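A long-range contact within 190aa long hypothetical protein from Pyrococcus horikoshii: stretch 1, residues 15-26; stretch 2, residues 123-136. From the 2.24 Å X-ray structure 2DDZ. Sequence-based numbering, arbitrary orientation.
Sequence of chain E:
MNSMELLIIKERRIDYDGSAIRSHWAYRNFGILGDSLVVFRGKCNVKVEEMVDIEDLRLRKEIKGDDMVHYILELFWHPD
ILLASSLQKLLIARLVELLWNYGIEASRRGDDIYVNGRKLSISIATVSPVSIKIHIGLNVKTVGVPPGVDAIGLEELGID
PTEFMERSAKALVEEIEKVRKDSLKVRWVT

Stretch 1 15-26: DYDGSAIRSHWA
Stretch 2 123-136: SIATVSPVSIKIHI

Stretch 2 is a beta hairpin. Its two strands pair antiparallel. Ile-124 N donates to His-135 O at 3.1 Å, and His-135 N donates to Ile-124 O at 2.9 Å. Thr-126 N to Lys-133 O and Lys-133 N to Thr-126 O are both 3.0 Å. Ser-128 N donates to Ser-131 O at 2.8 Å near the bend, where Pro-129 (phi/psi -57/-23) and Val-130 (-123/8) turn the chain. Stretch 1 is mostly irregular. Gly-18 takes phi/psi 94/-25, where a CB would jam against the preceding carbonyl O. A 3-10 segment spans residues 19-21, with Ile-21 N to Gly-18 O at 3.1 Å. A type II turn then runs from Arg-22 to Trp-25. His-24 (65/18) is the N-cap of the helix that begins at Trp-25. Across the contact, the CA atoms of Ile-21 and Lys-133 lie 6.1 Å apart, and those of Ser-23 and Ser-128 6.3 Å.

Lys-133 points toward stretch 1. Its chi1 to chi3 are all m, and chi4 is -97°. This folded chain brings NZ to three successive carbonyls: Ala-20 O at 2.8 Å, Arg-22 O at 2.5 Å and, weakly, Ile-21 O at 3.2 Å. One water accepts from Lys-133 NZ at 3.3 Å and from Ala-26 N at 2.9 Å, linking the lysine to the helix start.

Ile-21 (chi1 t, chi2 p) points sideways, but its end comes nearer to the hairpin. Its CD1 lies 4.1 Å from Ile-124 CG2 and 3.9 Å from His-135 CB.

Tyr-16 (chi1 t, chi2 67°) and His-135 (chi1 t, chi2 -97°) point toward each other's stretch. Their rings form an offset stack with planes at 1° and centroids 3.9 Å apart; Tyr-16 CZ is 3.7 Å from His-135 CD2.

Near the bend, Ser-23 CB (chi1 p) packs 3.5 Å from Ser-128 OG. His-24 (chi1 m) brings NE2 within 4.0 Å of Val-130 CG2.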

# COMPACT_ATOMS: atom_id res chain seq x y z
N ASP E 15 24.77 0.12 25.11
CA ASP E 15 23.95 -1.00 25.56
C ASP E 15 22.56 -1.04 24.90
O ASP E 15 21.92 -0.01 24.69
CB ASP E 15 23.79 -0.98 27.09
CG ASP E 15 25.14 -1.02 27.82
OD1 ASP E 15 26.02 -1.81 27.43
OD2 ASP E 15 25.31 -0.25 28.79
N TYR E 16 22.10 -2.24 24.59
CA TYR E 16 20.80 -2.43 23.96
C TYR E 16 19.75 -2.80 25.01
O TYR E 16 19.80 -3.88 25.60
CB TYR E 16 20.89 -3.54 22.91
CG TYR E 16 19.59 -3.80 22.18
CD1 TYR E 16 19.04 -2.85 21.33
CD2 TYR E 16 18.91 -5.01 22.35
CE1 TYR E 16 17.85 -3.08 20.66
CE2 TYR E 16 17.72 -5.26 21.69
CZ TYR E 16 17.19 -4.29 20.85
OH TYR E 16 16.00 -4.51 20.20
N ASP E 17 18.80 -1.91 25.25
CA ASP E 17 17.74 -2.20 26.21
C ASP E 17 16.41 -2.34 25.44
O ASP E 17 15.32 -2.31 26.03
CB ASP E 17 17.65 -1.09 27.27
CG ASP E 17 17.17 0.24 26.71
OD1 ASP E 17 17.53 0.58 25.57
OD2 ASP E 17 16.44 0.94 27.43
N GLY E 18 16.55 -2.51 24.13
CA GLY E 18 15.40 -2.67 23.25
C GLY E 18 14.89 -1.39 22.59
O GLY E 18 14.28 -1.46 21.52
N SER E 19 15.13 -0.24 23.20
CA SER E 19 14.63 1.03 22.66
C SER E 19 15.25 1.47 21.35
O SER E 19 14.78 2.41 20.72
CB SER E 19 14.75 2.16 23.71
OG SER E 19 16.11 2.47 23.98
N ALA E 20 16.31 0.80 20.91
CA ALA E 20 16.94 1.17 19.65
C ALA E 20 16.11 0.65 18.47
O ALA E 20 16.36 1.01 17.32
CB ALA E 20 18.36 0.61 19.59
N ILE E 21 15.11 -0.17 18.78
CA ILE E 21 14.22 -0.74 17.76
C ILE E 21 13.24 0.31 17.24
O ILE E 21 12.65 0.13 16.18
CB ILE E 21 13.40 -1.92 18.32
CG1 ILE E 21 12.91 -2.79 17.17
CG2 ILE E 21 12.23 -1.40 19.16
CD1 ILE E 21 14.04 -3.48 16.42
N ARG E 22 13.07 1.40 17.99
CA ARG E 22 12.15 2.48 17.59
C ARG E 22 12.53 3.20 16.30
O ARG E 22 13.71 3.27 15.91
CB ARG E 22 11.99 3.55 18.70
CG ARG E 22 11.45 2.96 20.01
CD ARG E 22 10.80 4.01 20.83
NE ARG E 22 10.51 3.67 22.19
CZ ARG E 22 9.77 4.48 22.95
NH1 ARG E 22 9.49 4.12 24.17
NH2 ARG E 22 9.35 5.66 22.47
N SER E 23 11.53 3.80 15.67
CA SER E 23 11.74 4.51 14.42
C SER E 23 12.57 5.77 14.59
O SER E 23 12.47 6.46 15.60
CB SER E 23 10.41 4.87 13.75
OG SER E 23 9.64 5.78 14.51
N HIS E 24 13.39 6.04 13.58
CA HIS E 24 14.26 7.20 13.54
C HIS E 24 15.34 7.17 14.61
O HIS E 24 15.96 8.19 14.90
CB HIS E 24 13.43 8.49 13.65
CG HIS E 24 12.61 8.80 12.43
ND1 HIS E 24 13.16 9.30 11.27
CD2 HIS E 24 11.28 8.71 12.21
CE1 HIS E 24 12.19 9.52 10.39
NE2 HIS E 24 11.04 9.17 10.94
N TRP E 25 15.60 6.00 15.18
CA TRP E 25 16.62 5.87 16.21
C TRP E 25 17.99 6.38 15.73
O TRP E 25 18.60 7.24 16.36
CB TRP E 25 16.74 4.42 16.67
CG TRP E 25 17.76 4.23 17.74
CD1 TRP E 25 17.67 4.65 19.03
CD2 TRP E 25 19.04 3.61 17.60
NE1 TRP E 25 18.81 4.33 19.71
CE2 TRP E 25 19.68 3.69 18.86
CE3 TRP E 25 19.72 3.00 16.54
CZ2 TRP E 25 20.96 3.17 19.09
CZ3 TRP E 25 21.00 2.49 16.77
CH2 TRP E 25 21.60 2.58 18.03
N ALA E 26 18.46 5.83 14.61
CA ALA E 26 19.73 6.20 14.02
C ALA E 26 19.80 7.69 13.70
O ALA E 26 20.82 8.33 13.93
CB ALA E 26 20.00 5.38 12.74
N SER E 123 17.09 -12.10 17.53
CA SER E 123 16.71 -11.19 16.46
C SER E 123 15.22 -10.92 16.49
O SER E 123 14.45 -11.68 17.06
CB SER E 123 17.10 -11.80 15.10
OG SER E 123 16.82 -10.92 14.02
N ILE E 124 14.82 -9.83 15.85
CA ILE E 124 13.43 -9.49 15.77
C ILE E 124 13.23 -8.52 14.62
O ILE E 124 14.10 -7.69 14.34
CB ILE E 124 12.92 -8.90 17.12
CG1 ILE E 124 11.43 -9.26 17.29
CG2 ILE E 124 13.14 -7.38 17.17
CD1 ILE E 124 10.55 -8.58 16.28
N ALA E 125 12.10 -8.66 13.93
CA ALA E 125 11.77 -7.80 12.81
C ALA E 125 10.36 -7.26 12.98
O ALA E 125 9.45 -8.01 13.32
CB ALA E 125 11.85 -8.58 11.51
N THR E 126 10.18 -5.97 12.73
CA THR E 126 8.86 -5.40 12.87
C THR E 126 8.74 -4.09 12.09
O THR E 126 9.59 -3.77 11.27
CB THR E 126 8.48 -5.16 14.36
OG1 THR E 126 7.12 -4.72 14.45
CG2 THR E 126 9.39 -4.11 15.00
N VAL E 127 7.66 -3.36 12.31
CA VAL E 127 7.48 -2.11 11.59
C VAL E 127 6.96 -1.03 12.51
O VAL E 127 6.49 -1.31 13.63
CB VAL E 127 6.45 -2.24 10.42
CG1 VAL E 127 6.83 -3.38 9.49
CG2 VAL E 127 5.05 -2.44 10.98
N SER E 128 7.08 0.20 12.02
CA SER E 128 6.60 1.39 12.71
C SER E 128 5.68 2.02 11.65
O SER E 128 5.66 1.57 10.51
CB SER E 128 7.75 2.35 13.01
OG SER E 128 8.23 2.95 11.83
N PRO E 129 4.91 3.05 12.01
CA PRO E 129 4.05 3.62 10.98
C PRO E 129 4.80 4.08 9.73
O PRO E 129 4.21 4.17 8.66
CB PRO E 129 3.36 4.77 11.70
CG PRO E 129 3.29 4.27 13.13
CD PRO E 129 4.67 3.70 13.32
N VAL E 130 6.10 4.37 9.85
CA VAL E 130 6.86 4.87 8.69
C VAL E 130 8.10 4.09 8.27
O VAL E 130 8.84 4.55 7.40
CB VAL E 130 7.32 6.31 8.92
CG1 VAL E 130 6.16 7.17 9.35
CG2 VAL E 130 8.44 6.33 9.96
N SER E 131 8.35 2.92 8.85
CA SER E 131 9.55 2.20 8.46
C SER E 131 9.63 0.76 8.96
O SER E 131 8.84 0.33 9.80
CB SER E 131 10.78 2.96 8.97
OG SER E 131 10.88 2.82 10.37
N ILE E 132 10.61 0.03 8.43
CA ILE E 132 10.89 -1.34 8.81
C ILE E 132 12.05 -1.25 9.80
O ILE E 132 13.02 -0.53 9.55
CB ILE E 132 11.35 -2.20 7.61
CG1 ILE E 132 10.15 -2.62 6.75
CG2 ILE E 132 12.09 -3.43 8.11
CD1 ILE E 132 9.45 -1.45 6.11
N LYS E 133 11.94 -1.98 10.91
CA LYS E 133 12.97 -1.98 11.94
C LYS E 133 13.39 -3.39 12.30
O LYS E 133 12.56 -4.21 12.70
CB LYS E 133 12.47 -1.26 13.19
CG LYS E 133 12.52 0.24 13.07
CD LYS E 133 13.94 0.70 12.77
CE LYS E 133 14.93 0.35 13.90
NZ LYS E 133 15.17 1.48 14.85
N ILE E 134 14.69 -3.66 12.20
CA ILE E 134 15.25 -4.97 12.49
C ILE E 134 16.41 -4.96 13.49
O ILE E 134 17.28 -4.10 13.43
CB ILE E 134 15.81 -5.65 11.21
CG1 ILE E 134 14.73 -5.80 10.14
CG2 ILE E 134 16.41 -7.00 11.55
CD1 ILE E 134 13.36 -6.02 10.71
N HIS E 135 16.43 -5.92 14.40
CA HIS E 135 17.54 -6.03 15.33
C HIS E 135 18.15 -7.42 15.25
O HIS E 135 17.45 -8.42 15.15
CB HIS E 135 17.15 -5.78 16.79
CG HIS E 135 18.25 -6.10 17.77
ND1 HIS E 135 18.33 -7.29 18.45
CD2 HIS E 135 19.35 -5.39 18.12
CE1 HIS E 135 19.43 -7.31 19.18
NE2 HIS E 135 20.07 -6.17 18.99
N ILE E 136 19.48 -7.48 15.28
CA ILE E 136 20.17 -8.76 15.29
C ILE E 136 21.20 -8.61 16.39
O ILE E 136 21.83 -7.57 16.51
CB ILE E 136 20.94 -9.08 13.99
CG1 ILE E 136 19.97 -9.28 12.82
CG2 ILE E 136 21.79 -10.32 14.20
CD1 ILE E 136 19.43 -7.99 12.28
O HOH W 1 17.18 3.59 13.38